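Local coordinates for protein ethylbenzene dehydrogenase alpha-subunit (PDB 2IVF) that belongs to the molybdopterin oxidoreductase family and, as an alpha-subunit, holds an iron/sulfur cluster, a molybdenum atom and the two pterin dinucleotides MGD and MD1, at residues A[82-87]-A[855-860]; A[127-132]-A[260-265]; A[546-551]-A[576-581]. All coordinates share one frame; numbering follows the deposited sequence.

Interaction 1 of 3, residues A[82-87]-A[855-860]. With MGD (2-amino-5,6-dimercapto-7-methyl-3,7,8a,9-tetrahydro-8-oxa-1,3,9,10-tetraaza-anthracen-4-one guanosine dinucleotide), chain M; SF4 (iron/sulfur cluster), chain K.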
loop_
_atom_site.group_PDB
_atom_site.type_symbol
_atom_site.label_atom_id
_atom_site.label_comp_id
_atom_site.label_asym_id
_atom_site.label_seq_id
_atom_site.Cartn_x
_atom_site.Cartn_y
_atom_site.Cartn_z
ATOM N N HIS A 82 1.515 -1.827 -13.441
ATOM C CA HIS A 82 2.722 -1.482 -12.672
ATOM C C HIS A 82 3.621 -2.718 -12.517
ATOM O O HIS A 82 3.126 -3.796 -12.270
ATOM C CB HIS A 82 2.241 -0.871 -11.352
ATOM C CG HIS A 82 1.054 0.033 -11.538
ATOM N ND1 HIS A 82 -0.235 -0.299 -11.147
ATOM C CD2 HIS A 82 0.945 1.196 -12.220
ATOM C CE1 HIS A 82 -1.071 0.642 -11.547
ATOM N NE2 HIS A 82 -0.377 1.578 -12.176
ATOM N N LEU A 83 4.930 -2.563 -12.721
ATOM C CA LEU A 83 5.825 -3.709 -12.750
ATOM C C LEU A 83 6.466 -3.966 -11.391
ATOM O O LEU A 83 7.003 -5.038 -11.176
ATOM C CB LEU A 83 6.869 -3.525 -13.839
ATOM C CG LEU A 83 6.316 -3.530 -15.277
ATOM C CD1 LEU A 83 5.162 -4.513 -15.504
ATOM C CD2 LEU A 83 5.858 -2.148 -15.657
ATOM N N ASN A 84 6.348 -2.997 -10.479
ATOM C CA ASN A 84 6.689 -3.171 -9.068
ATOM C C ASN A 84 6.117 -4.457 -8.562
ATOM O O ASN A 84 5.040 -4.823 -8.899
ATOM C CB ASN A 84 6.334 -1.948 -8.172
ATOM C CG ASN A 84 4.886 -1.490 -8.232
ATOM O OD1 ASN A 84 4.597 -0.288 -7.999
ATOM N ND2 ASN A 84 3.946 -2.414 -8.525
ATOM N N ILE A 85 6.912 -5.208 -7.819
ATOM C CA ILE A 85 6.422 -6.482 -7.338
ATOM C C ILE A 85 5.568 -6.333 -6.080
ATOM O O ILE A 85 6.004 -6.528 -4.955
ATOM C CB ILE A 85 7.552 -7.539 -7.187
ATOM C CG1 ILE A 85 8.230 -7.773 -8.543
ATOM C CG2 ILE A 85 6.960 -8.855 -6.676
ATOM C CD1 ILE A 85 7.227 -8.181 -9.723
ATOM N N CYS A 86 4.309 -5.944 -6.283
ATOM C CA CYS A 86 3.281 -6.365 -5.364
ATOM C C CYS A 86 3.224 -7.873 -5.476
ATOM O O CYS A 86 3.583 -8.422 -6.514
ATOM C CB CYS A 86 1.947 -5.702 -5.711
ATOM S SG CYS A 86 1.670 -5.569 -7.529
ATOM N N TRP A 87 2.756 -8.540 -4.417
ATOM C CA TRP A 87 2.678 -9.970 -4.359
ATOM C C TRP A 87 1.489 -10.387 -3.499
ATOM O O TRP A 87 1.282 -9.862 -2.393
ATOM C CB TRP A 87 3.952 -10.618 -3.785
ATOM C CG TRP A 87 3.990 -12.033 -4.198
ATOM C CD1 TRP A 87 3.548 -13.102 -3.479
ATOM C CD2 TRP A 87 4.384 -12.538 -5.467
ATOM N NE1 TRP A 87 3.676 -14.247 -4.216
ATOM C CE2 TRP A 87 4.205 -13.932 -5.436
ATOM C CE3 TRP A 87 4.928 -11.955 -6.609
ATOM C CZ2 TRP A 87 4.541 -14.770 -6.512
ATOM C CZ3 TRP A 87 5.208 -12.770 -7.708
ATOM C CH2 TRP A 87 5.058 -14.183 -7.634
ATOM N N HIS A 855 7.159 -1.608 -2.098
ATOM C CA HIS A 855 8.558 -1.414 -1.707
ATOM C C HIS A 855 8.847 0.079 -1.551
ATOM O O HIS A 855 8.043 0.757 -0.924
ATOM C CB HIS A 855 9.457 -2.148 -2.693
ATOM C CG HIS A 855 9.048 -3.554 -2.820
ATOM N ND1 HIS A 855 9.301 -4.475 -1.837
ATOM C CD2 HIS A 855 8.241 -4.161 -3.716
ATOM C CE1 HIS A 855 8.734 -5.621 -2.170
ATOM N NE2 HIS A 855 8.085 -5.463 -3.302
ATOM N N SER A 856 9.927 0.624 -2.143
ATOM C CA SER A 856 10.224 2.057 -1.994
ATOM C C SER A 856 9.738 2.890 -3.172
ATOM O O SER A 856 10.012 4.096 -3.239
ATOM C CB SER A 856 11.727 2.296 -1.798
ATOM O OG SER A 856 12.255 1.500 -0.743
ATOM N N THR A 857 9.060 2.249 -4.107
ATOM C CA THR A 857 8.638 2.876 -5.350
ATOM C C THR A 857 7.873 4.170 -5.114
ATOM O O THR A 857 8.066 5.150 -5.870
ATOM C CB THR A 857 7.807 1.877 -6.176
ATOM O OG1 THR A 857 8.706 0.839 -6.560
ATOM C CG2 THR A 857 7.185 2.502 -7.440
ATOM N N HIS A 858 7.074 4.187 -4.054
ATOM C CA HIS A 858 6.197 5.322 -3.738
ATOM C C HIS A 858 6.545 5.990 -2.403
ATOM O O HIS A 858 5.826 6.944 -1.942
ATOM C CB HIS A 858 4.750 4.864 -3.676
ATOM C CG HIS A 858 4.354 3.964 -4.796
ATOM N ND1 HIS A 858 4.545 2.607 -4.757
ATOM C CD2 HIS A 858 3.802 4.232 -5.999
ATOM C CE1 HIS A 858 4.139 2.072 -5.896
ATOM N NE2 HIS A 858 3.636 3.033 -6.651
ATOM N N LEU A 859 7.625 5.537 -1.776
ATOM C CA LEU A 859 8.018 6.074 -0.483
ATOM C C LEU A 859 8.619 7.455 -0.578
ATOM O O LEU A 859 8.750 8.183 0.428
ATOM C CB LEU A 859 8.949 5.104 0.264
ATOM C CG LEU A 859 8.309 3.867 0.858
ATOM C CD1 LEU A 859 9.388 3.027 1.647
ATOM C CD2 LEU A 859 7.030 4.214 1.702
ATOM N N THR A 860 9.009 7.823 -1.783
ATOM C CA THR A 860 9.495 9.160 -2.037
ATOM C C THR A 860 8.520 9.932 -2.925
ATOM O O THR A 860 8.889 10.932 -3.560
ATOM C CB THR A 860 10.958 9.145 -2.603
ATOM O OG1 THR A 860 11.053 8.230 -3.713
ATOM C CG2 THR A 860 11.947 8.808 -1.490
HETATM P PB MGD M . 4.264 -9.318 5.612
HETATM O O1B MGD M . 3.884 -7.963 5.126
HETATM O O2B MGD M . 5.666 -9.454 6.083
HETATM O O3B MGD M . 4.014 -10.506 4.605
HETATM O O3A MGD M . 3.418 -9.541 2.324
HETATM P PA MGD M . 2.973 -10.664 3.366
HETATM O O1A MGD M . 1.587 -10.346 3.723
HETATM O O2A MGD M . 3.262 -11.982 2.833
HETATM O "O5'" MGD M . 3.295 -9.753 6.819
HETATM C "C5'" MGD M . 3.129 -8.867 7.936
HETATM C "C4'" MGD M . 2.441 -9.599 9.085
HETATM O "O4'" MGD M . 3.310 -10.586 9.622
HETATM C "C3'" MGD M . 2.373 -8.551 10.171
HETATM O "O3'" MGD M . 1.108 -7.912 10.053
HETATM C "C2'" MGD M . 2.488 -9.385 11.454
HETATM O "O2'" MGD M . 1.248 -9.328 12.184
HETATM C "C1'" MGD M . 2.779 -10.804 10.939
HETATM N N9 MGD M . 3.816 -11.428 11.795
HETATM C C8 MGD M . 5.037 -10.962 12.102
HETATM N N7 MGD M . 5.699 -11.837 12.867
HETATM C C5 MGD M . 4.866 -12.897 13.030
HETATM C C6 MGD M . 4.909 -14.103 13.714
HETATM O O6 MGD M . 5.853 -14.489 14.415
HETATM N N1 MGD M . 3.796 -14.943 13.612
HETATM C C2 MGD M . 2.630 -14.642 12.892
HETATM N N2 MGD M . 1.578 -15.531 12.868
HETATM N N3 MGD M . 2.620 -13.482 12.221
HETATM C C4 MGD M . 3.684 -12.627 12.305
HETATM C C10 MGD M . 4.691 -9.519 1.789
HETATM C C11 MGD M . 4.577 -9.339 0.295
HETATM O O11 MGD M . 3.885 -8.181 0.065
HETATM C C12 MGD M . 5.914 -9.369 -0.460
HETATM S S12 MGD M . 7.249 -10.391 0.055
HETATM C C13 MGD M . 6.077 -8.584 -1.574
HETATM S S13 MGD M . 7.574 -8.641 -2.438
HETATM C C14 MGD M . 4.990 -7.671 -2.027
HETATM N N15 MGD M . 5.345 -6.310 -1.531
HETATM C C16 MGD M . 4.353 -5.355 -1.239
HETATM C C17 MGD M . 4.639 -4.052 -0.922
HETATM O O17 MGD M . 5.822 -3.641 -0.850
HETATM N N18 MGD M . 3.561 -3.188 -0.644
HETATM C C19 MGD M . 2.261 -3.584 -0.699
HETATM N N19 MGD M . 1.308 -2.676 -0.410
HETATM N N20 MGD M . 2.024 -4.875 -0.977
HETATM C C21 MGD M . 3.015 -5.731 -1.272
HETATM N N22 MGD M . 2.733 -7.061 -1.570
HETATM C C23 MGD M . 3.669 -8.124 -1.346
HETATM FE FE1 SF4 K . -1.401 -1.886 -7.086
HETATM FE FE2 SF4 K . -2.332 -3.629 -8.948
HETATM FE FE3 SF4 K . -0.501 -1.825 -9.650
HETATM FE FE4 SF4 K . 0.194 -3.899 -7.993
HETATM S S1 SF4 K . -0.375 -4.064 -10.177
HETATM S S2 SF4 K . 0.743 -1.622 -7.759
HETATM S S3 SF4 K . -1.769 -4.143 -6.846
HETATM S S4 SF4 K . -2.652 -1.362 -8.968
HETATM O O HOH W 1 2.594 1.250 -8.588
#

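Interaction 2 of 3, residues A[127-132]-A[260-265]. With MGD (2-amino-5,6-dimercapto-7-methyl-3,7,8a,9-tetrahydro-8-oxa-1,3,9,10-tetraaza-anthracen-4-one guanosine dinucleotide), chain M; SF4 (iron/sulfur cluster), chain K.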
loop_
_atom_site.group_PDB
_atom_site.type_symbol
_atom_site.label_atom_id
_atom_site.label_comp_id
_atom_site.label_asym_id
_atom_site.label_seq_id
_atom_site.Cartn_x
_atom_site.Cartn_y
_atom_site.Cartn_z
ATOM N N CYS A 127 -5.024 -0.791 -6.614
ATOM C CA CYS A 127 -4.701 -0.312 -5.295
ATOM C C CYS A 127 -4.397 1.168 -5.358
ATOM O O CYS A 127 -4.405 1.784 -6.461
ATOM C CB CYS A 127 -3.552 -1.056 -4.726
ATOM S SG CYS A 127 -1.890 -0.529 -5.285
ATOM N N GLN A 128 -4.125 1.745 -4.199
ATOM C CA GLN A 128 -4.022 3.208 -4.146
ATOM C C GLN A 128 -2.691 3.700 -4.765
ATOM O O GLN A 128 -2.618 4.811 -5.296
ATOM C CB GLN A 128 -4.240 3.733 -2.704
ATOM C CG GLN A 128 -3.027 3.541 -1.741
ATOM C CD GLN A 128 -2.859 2.121 -1.246
ATOM O OE1 GLN A 128 -3.148 1.156 -1.971
ATOM N NE2 GLN A 128 -2.328 1.970 -0.042
ATOM N N LYS A 129 -1.651 2.865 -4.726
ATOM C CA LYS A 129 -0.389 3.253 -5.282
ATOM C C LYS A 129 -0.538 3.257 -6.800
ATOM O O LYS A 129 -0.175 4.225 -7.445
ATOM C CB LYS A 129 0.699 2.297 -4.878
ATOM C CG LYS A 129 1.192 2.481 -3.454
ATOM C CD LYS A 129 0.298 1.772 -2.423
ATOM C CE LYS A 129 0.335 0.245 -2.553
ATOM N NZ LYS A 129 -0.614 -0.405 -1.598
ATOM N N GLY A 130 -1.081 2.172 -7.336
ATOM C CA GLY A 130 -1.329 2.036 -8.787
ATOM C C GLY A 130 -2.249 3.100 -9.337
ATOM O O GLY A 130 -2.027 3.649 -10.435
ATOM N N SER A 131 -3.295 3.388 -8.569
ATOM C CA SER A 131 -4.336 4.334 -8.976
ATOM C C SER A 131 -3.899 5.806 -8.865
ATOM O O SER A 131 -4.671 6.710 -9.239
ATOM C CB SER A 131 -5.592 4.086 -8.147
ATOM O OG SER A 131 -6.155 2.817 -8.445
ATOM N N ALA A 132 -2.694 6.037 -8.351
ATOM C CA ALA A 132 -2.082 7.386 -8.266
ATOM C C ALA A 132 -0.692 7.432 -8.889
ATOM O O ALA A 132 0.054 8.396 -8.704
ATOM C CB ALA A 132 -1.970 7.795 -6.810
ATOM N N THR A 260 -0.996 -5.913 1.900
ATOM C CA THR A 260 -0.150 -6.577 0.901
ATOM C C THR A 260 -0.867 -7.249 -0.287
ATOM O O THR A 260 -0.209 -7.633 -1.263
ATOM C CB THR A 260 0.787 -7.591 1.600
ATOM O OG1 THR A 260 0.015 -8.697 2.072
ATOM C CG2 THR A 260 1.534 -6.903 2.728
ATOM N N TYR A 261 -2.195 -7.306 -0.263
ATOM C CA TYR A 261 -2.969 -7.889 -1.379
ATOM C C TYR A 261 -4.282 -7.206 -1.531
ATOM O O TYR A 261 -5.324 -7.845 -1.592
ATOM C CB TYR A 261 -3.159 -9.397 -1.125
ATOM C CG TYR A 261 -3.475 -10.274 -2.328
ATOM C CD1 TYR A 261 -3.367 -9.831 -3.628
ATOM C CD2 TYR A 261 -3.820 -11.594 -2.128
ATOM C CE1 TYR A 261 -3.616 -10.677 -4.697
ATOM C CE2 TYR A 261 -4.060 -12.429 -3.168
ATOM C CZ TYR A 261 -3.924 -11.988 -4.457
ATOM O OH TYR A 261 -4.154 -12.870 -5.472
ATOM N N PRO A 262 -4.255 -5.860 -1.638
ATOM C CA PRO A 262 -5.517 -5.123 -1.729
ATOM C C PRO A 262 -6.312 -5.413 -2.975
ATOM O O PRO A 262 -7.512 -5.299 -2.937
ATOM C CB PRO A 262 -5.095 -3.660 -1.678
ATOM C CG PRO A 262 -3.642 -3.640 -2.128
ATOM C CD PRO A 262 -3.082 -4.970 -1.678
ATOM N N SER A 263 -5.655 -5.845 -4.064
ATOM C CA SER A 263 -6.386 -6.123 -5.298
ATOM C C SER A 263 -7.315 -7.304 -5.132
ATOM O O SER A 263 -8.311 -7.361 -5.848
ATOM C CB SER A 263 -5.470 -6.370 -6.508
ATOM O OG SER A 263 -4.619 -7.464 -6.318
ATOM N N SER A 264 -7.003 -8.223 -4.208
ATOM C CA SER A 264 -7.809 -9.438 -4.077
ATOM C C SER A 264 -8.239 -9.773 -2.673
ATOM O O SER A 264 -8.853 -10.803 -2.434
ATOM C CB SER A 264 -7.148 -10.587 -4.782
ATOM O OG SER A 264 -7.172 -10.334 -6.193
ATOM N N TYR A 265 -7.957 -8.868 -1.754
ATOM C CA TYR A 265 -8.431 -8.987 -0.360
ATOM C C TYR A 265 -9.917 -9.353 -0.300
ATOM O O TYR A 265 -10.369 -10.123 0.591
ATOM C CB TYR A 265 -8.226 -7.646 0.316
ATOM C CG TYR A 265 -8.667 -7.513 1.749
ATOM C CD1 TYR A 265 -9.965 -7.199 2.067
ATOM C CD2 TYR A 265 -7.746 -7.546 2.779
ATOM C CE1 TYR A 265 -10.367 -7.027 3.357
ATOM C CE2 TYR A 265 -8.153 -7.334 4.105
ATOM C CZ TYR A 265 -9.453 -7.053 4.377
ATOM O OH TYR A 265 -9.914 -6.780 5.645
HETATM P PB MGD M . 4.264 -9.318 5.612
HETATM O O1B MGD M . 3.884 -7.963 5.126
HETATM O O2B MGD M . 5.666 -9.454 6.083
HETATM O O3B MGD M . 4.014 -10.506 4.605
HETATM O O3A MGD M . 3.418 -9.541 2.324
HETATM P PA MGD M . 2.973 -10.664 3.366
HETATM O O1A MGD M . 1.587 -10.346 3.723
HETATM O O2A MGD M . 3.262 -11.982 2.833
HETATM O "O5'" MGD M . 3.295 -9.753 6.819
HETATM C "C5'" MGD M . 3.129 -8.867 7.936
HETATM C "C4'" MGD M . 2.441 -9.599 9.085
HETATM O "O4'" MGD M . 3.310 -10.586 9.622
HETATM C "C3'" MGD M . 2.373 -8.551 10.171
HETATM O "O3'" MGD M . 1.108 -7.912 10.053
HETATM C "C2'" MGD M . 2.488 -9.385 11.454
HETATM O "O2'" MGD M . 1.248 -9.328 12.184
HETATM C "C1'" MGD M . 2.779 -10.804 10.939
HETATM N N9 MGD M . 3.816 -11.428 11.795
HETATM C C8 MGD M . 5.037 -10.962 12.102
HETATM N N7 MGD M . 5.699 -11.837 12.867
HETATM C C5 MGD M . 4.866 -12.897 13.030
HETATM C C6 MGD M . 4.909 -14.103 13.714
HETATM O O6 MGD M . 5.853 -14.489 14.415
HETATM N N1 MGD M . 3.796 -14.943 13.612
HETATM C C2 MGD M . 2.630 -14.642 12.892
HETATM N N2 MGD M . 1.578 -15.531 12.868
HETATM N N3 MGD M . 2.620 -13.482 12.221
HETATM C C4 MGD M . 3.684 -12.627 12.305
HETATM C C10 MGD M . 4.691 -9.519 1.789
HETATM C C11 MGD M . 4.577 -9.339 0.295
HETATM O O11 MGD M . 3.885 -8.181 0.065
HETATM C C12 MGD M . 5.914 -9.369 -0.460
HETATM S S12 MGD M . 7.249 -10.391 0.055
HETATM C C13 MGD M . 6.077 -8.584 -1.574
HETATM S S13 MGD M . 7.574 -8.641 -2.438
HETATM C C14 MGD M . 4.990 -7.671 -2.027
HETATM N N15 MGD M . 5.345 -6.310 -1.531
HETATM C C16 MGD M . 4.353 -5.355 -1.239
HETATM C C17 MGD M . 4.639 -4.052 -0.922
HETATM O O17 MGD M . 5.822 -3.641 -0.850
HETATM N N18 MGD M . 3.561 -3.188 -0.644
HETATM C C19 MGD M . 2.261 -3.584 -0.699
HETATM N N19 MGD M . 1.308 -2.676 -0.410
HETATM N N20 MGD M . 2.024 -4.875 -0.977
HETATM C C21 MGD M . 3.015 -5.731 -1.272
HETATM N N22 MGD M . 2.733 -7.061 -1.570
HETATM C C23 MGD M . 3.669 -8.124 -1.346
HETATM FE FE1 SF4 K . -1.401 -1.886 -7.086
HETATM FE FE2 SF4 K . -2.332 -3.629 -8.948
HETATM FE FE3 SF4 K . -0.501 -1.825 -9.650
HETATM FE FE4 SF4 K . 0.194 -3.899 -7.993
HETATM S S1 SF4 K . -0.375 -4.064 -10.177
HETATM S S2 SF4 K . 0.743 -1.622 -7.759
HETATM S S3 SF4 K . -1.769 -4.143 -6.846
HETATM S S4 SF4 K . -2.652 -1.362 -8.968
#

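Interaction 3 of 3, residues A[546-551]-A[576-581]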
loop_
_atom_site.group_PDB
_atom_site.type_symbol
_atom_site.label_atom_id
_atom_site.label_comp_id
_atom_site.label_asym_id
_atom_site.label_seq_id
_atom_site.Cartn_x
_atom_site.Cartn_y
_atom_site.Cartn_z
ATOM N N PRO A 546 23.029 -15.882 -1.479
ATOM C CA PRO A 546 23.522 -14.559 -1.014
ATOM C C PRO A 546 24.243 -14.519 0.344
ATOM O O PRO A 546 25.122 -13.662 0.546
ATOM C CB PRO A 546 22.255 -13.696 -1.033
ATOM C CG PRO A 546 21.157 -14.667 -0.898
ATOM C CD PRO A 546 21.562 -15.908 -1.568
ATOM N N ALA A 547 23.992 -15.485 1.233
ATOM C CA ALA A 547 24.763 -15.575 2.489
ATOM C C ALA A 547 26.279 -15.667 2.268
ATOM O O ALA A 547 27.077 -15.226 3.122
ATOM C CB ALA A 547 24.253 -16.753 3.382
ATOM N N MET A 548 26.699 -16.282 1.161
ATOM C CA MET A 548 28.108 -16.590 0.982
ATOM C C MET A 548 28.928 -15.331 0.797
ATOM O O MET A 548 29.903 -15.127 1.519
ATOM C CB MET A 548 28.368 -17.529 -0.201
ATOM C CG MET A 548 27.701 -18.875 -0.080
ATOM S SD MET A 548 28.045 -19.694 1.498
ATOM C CE MET A 548 27.181 -21.260 1.232
ATOM N N TRP A 549 28.555 -14.504 -0.170
ATOM C CA TRP A 549 29.378 -13.347 -0.493
ATOM C C TRP A 549 29.219 -12.309 0.659
ATOM O O TRP A 549 30.180 -11.658 1.022
ATOM C CB TRP A 549 29.031 -12.767 -1.875
ATOM C CG TRP A 549 27.880 -11.850 -1.884
ATOM C CD1 TRP A 549 26.573 -12.159 -1.784
ATOM C CD2 TRP A 549 27.958 -10.443 -1.996
ATOM N NE1 TRP A 549 25.800 -11.002 -1.801
ATOM C CE2 TRP A 549 26.642 -9.935 -1.921
ATOM C CE3 TRP A 549 29.030 -9.558 -2.109
ATOM C CZ2 TRP A 549 26.359 -8.589 -2.007
ATOM C CZ3 TRP A 549 28.759 -8.210 -2.184
ATOM C CH2 TRP A 549 27.433 -7.736 -2.142
ATOM N N LEU A 550 28.031 -12.242 1.272
ATOM C CA LEU A 550 27.841 -11.340 2.406
ATOM C C LEU A 550 28.752 -11.718 3.547
ATOM O O LEU A 550 29.389 -10.837 4.158
ATOM C CB LEU A 550 26.394 -11.307 2.875
ATOM C CG LEU A 550 25.377 -10.677 1.918
ATOM C CD1 LEU A 550 23.980 -10.802 2.495
ATOM C CD2 LEU A 550 25.737 -9.207 1.573
ATOM N N TYR A 551 28.872 -13.027 3.787
ATOM C CA TYR A 551 29.748 -13.567 4.835
ATOM C C TYR A 551 31.220 -13.329 4.563
ATOM O O TYR A 551 31.940 -12.919 5.448
ATOM C CB TYR A 551 29.545 -15.100 4.973
ATOM C CG TYR A 551 30.342 -15.796 6.063
ATOM C CD1 TYR A 551 29.871 -15.850 7.374
ATOM C CD2 TYR A 551 31.541 -16.486 5.773
ATOM C CE1 TYR A 551 30.608 -16.532 8.386
ATOM C CE2 TYR A 551 32.228 -17.153 6.750
ATOM C CZ TYR A 551 31.751 -17.178 8.057
ATOM O OH TYR A 551 32.510 -17.858 8.981
ATOM N N ALA A 576 30.981 -22.250 11.474
ATOM C CA ALA A 576 31.401 -23.597 11.816
ATOM C C ALA A 576 30.582 -24.645 11.061
ATOM O O ALA A 576 31.132 -25.608 10.528
ATOM C CB ALA A 576 31.302 -23.808 13.310
ATOM N N TYR A 577 29.268 -24.463 11.021
ATOM C CA TYR A 577 28.420 -25.275 10.171
ATOM C C TYR A 577 28.797 -25.132 8.687
ATOM O O TYR A 577 28.860 -26.124 7.968
ATOM C CB TYR A 577 26.954 -24.902 10.370
ATOM C CG TYR A 577 26.285 -25.549 11.578
ATOM C CD1 TYR A 577 25.871 -26.879 11.539
ATOM C CD2 TYR A 577 26.023 -24.818 12.729
ATOM C CE1 TYR A 577 25.203 -27.473 12.639
ATOM C CE2 TYR A 577 25.373 -25.395 13.837
ATOM C CZ TYR A 577 24.962 -26.724 13.799
ATOM O OH TYR A 577 24.332 -27.298 14.915
ATOM N N LEU A 578 29.073 -23.905 8.239
ATOM C CA LEU A 578 29.543 -23.684 6.856
ATOM C C LEU A 578 30.800 -24.480 6.523
ATOM O O LEU A 578 30.870 -25.152 5.488
ATOM C CB LEU A 578 29.805 -22.192 6.620
ATOM C CG LEU A 578 30.315 -21.748 5.247
ATOM C CD1 LEU A 578 29.389 -22.134 4.132
ATOM C CD2 LEU A 578 30.500 -20.253 5.283
ATOM N N ASP A 579 31.798 -24.387 7.393
ATOM C CA ASP A 579 33.029 -25.136 7.186
ATOM C C ASP A 579 32.778 -26.624 7.068
ATOM O O ASP A 579 33.415 -27.289 6.264
ATOM C CB ASP A 579 34.027 -24.876 8.314
ATOM C CG ASP A 579 34.764 -23.560 8.144
ATOM O OD1 ASP A 579 34.416 -22.760 7.223
ATOM O OD2 ASP A 579 35.689 -23.324 8.950
ATOM N N GLU A 580 31.891 -27.150 7.909
ATOM C CA GLU A 580 31.559 -28.569 7.898
ATOM C C GLU A 580 30.855 -28.920 6.586
ATOM O O GLU A 580 31.137 -29.929 5.951
ATOM C CB GLU A 580 30.655 -28.895 9.084
ATOM C CG GLU A 580 30.429 -30.376 9.230
ATOM C CD GLU A 580 29.293 -30.720 10.158
ATOM O OE1 GLU A 580 28.939 -29.900 11.025
ATOM O OE2 GLU A 580 28.758 -31.832 10.025
ATOM N N ALA A 581 29.943 -28.056 6.189
ATOM C CA ALA A 581 29.200 -28.232 4.957
ATOM C C ALA A 581 30.092 -28.205 3.730
ATOM O O ALA A 581 29.943 -29.057 2.853
ATOM C CB ALA A 581 28.112 -27.195 4.837
HETATM O O HOH W 2 34.001 -19.773 8.115
#

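Interaction 1 of 3, residues A[82-87]-A[855-860]
Asn84 reaches from the 82-87 loop toward Thr857 and His858, and Ile85 beside it offers its carbonyl to His855. Along Asn84, CB lies 4.0 Å from Thr857 OG1, and the amide then splits its two ends between the opposing loop and the iron/sulfur cluster. OD1 sits at the edge of the His858 ring, 3.2 Å from His858 CE1, and beside the methyl CG2 of Thr857; the amide and imidazole planes are 59° apart. ND2 turns the other way, to SF4 S2 at 3.4 Å. With chi1 at 55°, CG is held between the backbone N and the carbonyl carbon, which points the amide between the His858 ring and the cluster. A water bridges the two side chains: it donates to Asn84 OD1 (2.6 Å) and bonds His858 NE2, while His858 ND1 is taken up by Ile854 N. The one direct hydrogen bond between the loops runs from His855 NE2 to Ile85 O, 2.9 Å long; the donor stands 36° out of the carbonyl plane, although the oxygen is close to the plane of the imidazole. MGD O17 lies over a face of that ring and accepts from His855 N (2.7 Å), and His855 ND1 bonds MD1, so the residue spans both pterin cofactors. Ile85 is the centre of an inverse gamma turn, flanked by the cluster ligand Cys86; His82 ND1 binds another iron. An iron/sulfur cluster beside a bis-pterin cofactor marks molybdopterin oxidoreductases, the histidine ligand recurring in some, such as respiratory nitrate reductases.

Interaction 2 of 3, residues A[127-132]-A[260-265]
Flat groups surround the touching pair Cys127 and Pro262. The Tyr261 ring has Ser264 CB over one face, 3.5 Å above the plane and offset toward the rim, and meets Trp257 edge-to-face. The carbonyl plane of Cys127 is approached from opposite faces by Ser131 N and Ser131 OG, the hydroxyl at 2.8 Å from Cys127 O, so two donors grip one oxygen and hold the turn. The amide of Gln128 takes Lys129 NZ well above its carbonyl plane, 3.0 Å from Gln128 OE1. Across the contact the meeting is purely apolar: Cys127 CB rests against Pro262 CG at 3.7 Å, and Lys129 NZ comes no nearer than 4.5 Å to Pro262 CG. Leu29 of the beta-subunit packs on Pro262 as well. Cys127 SG binds one iron of the cluster at 2.3 Å from SF4 FE1, and Gly130 N points almost straight at Cys127 SG (178°) over a long 3.5 Å. The Lys129 chain, bent at chi2 (83°) and chi3 (66°), carries its amine past Cys127 SG to the pterin; NZ bonds Arg851 O and lies 3.2 Å from MGD N19. Thr260 holds MGD: its OG1 donates to MGD O1A and its carbonyl O accepts from MGD N22. An N-H bond to the ligating sulfur would probably draw off some thiolate charge and tune the cluster, while Lys129, placed between Cys127 SG and the pterin, is consistent with the cluster-to-pterin electron path proposed for relatives.

Interaction 3 of 3, residues A[546-551]-A[576-581]
Apolar packing carries this contact, with Leu578 pushing its two methyls into separate partners on the facing helix. CD1 meets the end of Met548, 3.7 Å from Met548 CE and nearly as close to Met548 SD. The thioether gets there because its chain bends at chi2 (-51°), swinging the sulfur and terminal methyl across toward the second helix. The leucine CG is anti to its own backbone N (chi1 179°), which turns the branched end toward helix 546-553.

The other methyl makes a CH-pi contact. CD2 of Leu578 stands over a face of Tyr551, 4.2 Å from the ring centroid and 26° off its normal, with Tyr551 CE2 at 3.8 Å as the nearest ring atom; the two side chains run past one another in opposite directions. This is helix-helix packing of a modest kind: within 546-551 and 576-581 the nearest CA atoms, Met548 CA and Leu578 CA, are 9.3 Å apart, so long side chains rather than backbone fill the interface. On the far side of the first helix, Trp549 and Leu550 pack on helix 617-625.

Polar linkage is made through water. One water bonds Tyr551 OH at 2.6 Å and donates to Asp579 OD1 at 3.1 Å, linking the phenol end of Tyr551 to the residue next to Leu578. Tyr551 OH also bonds Asn561 ND2, which gives the phenol a second fixed partner.

Interactions 1 and 2 share a site: their centres are 11 Å apart, and both touch MGD and the iron/sulfur cluster. They also meet directly, His82 CE1 lying 3.1 Å from Gly130 CA and His858 NE2 3.5 Å from Lys129 CB. Between them they supply three cluster ligands, His82, Cys86 and Cys127, from two separate loops; Cys92 of the same pocket is probably the fourth. Interaction 3 stands apart, its centre 31 Å from interaction 1 and 39 Å from interaction 2, on the opposite side of the chain's centre from the latter. It joins two helices and has no cofactor in it.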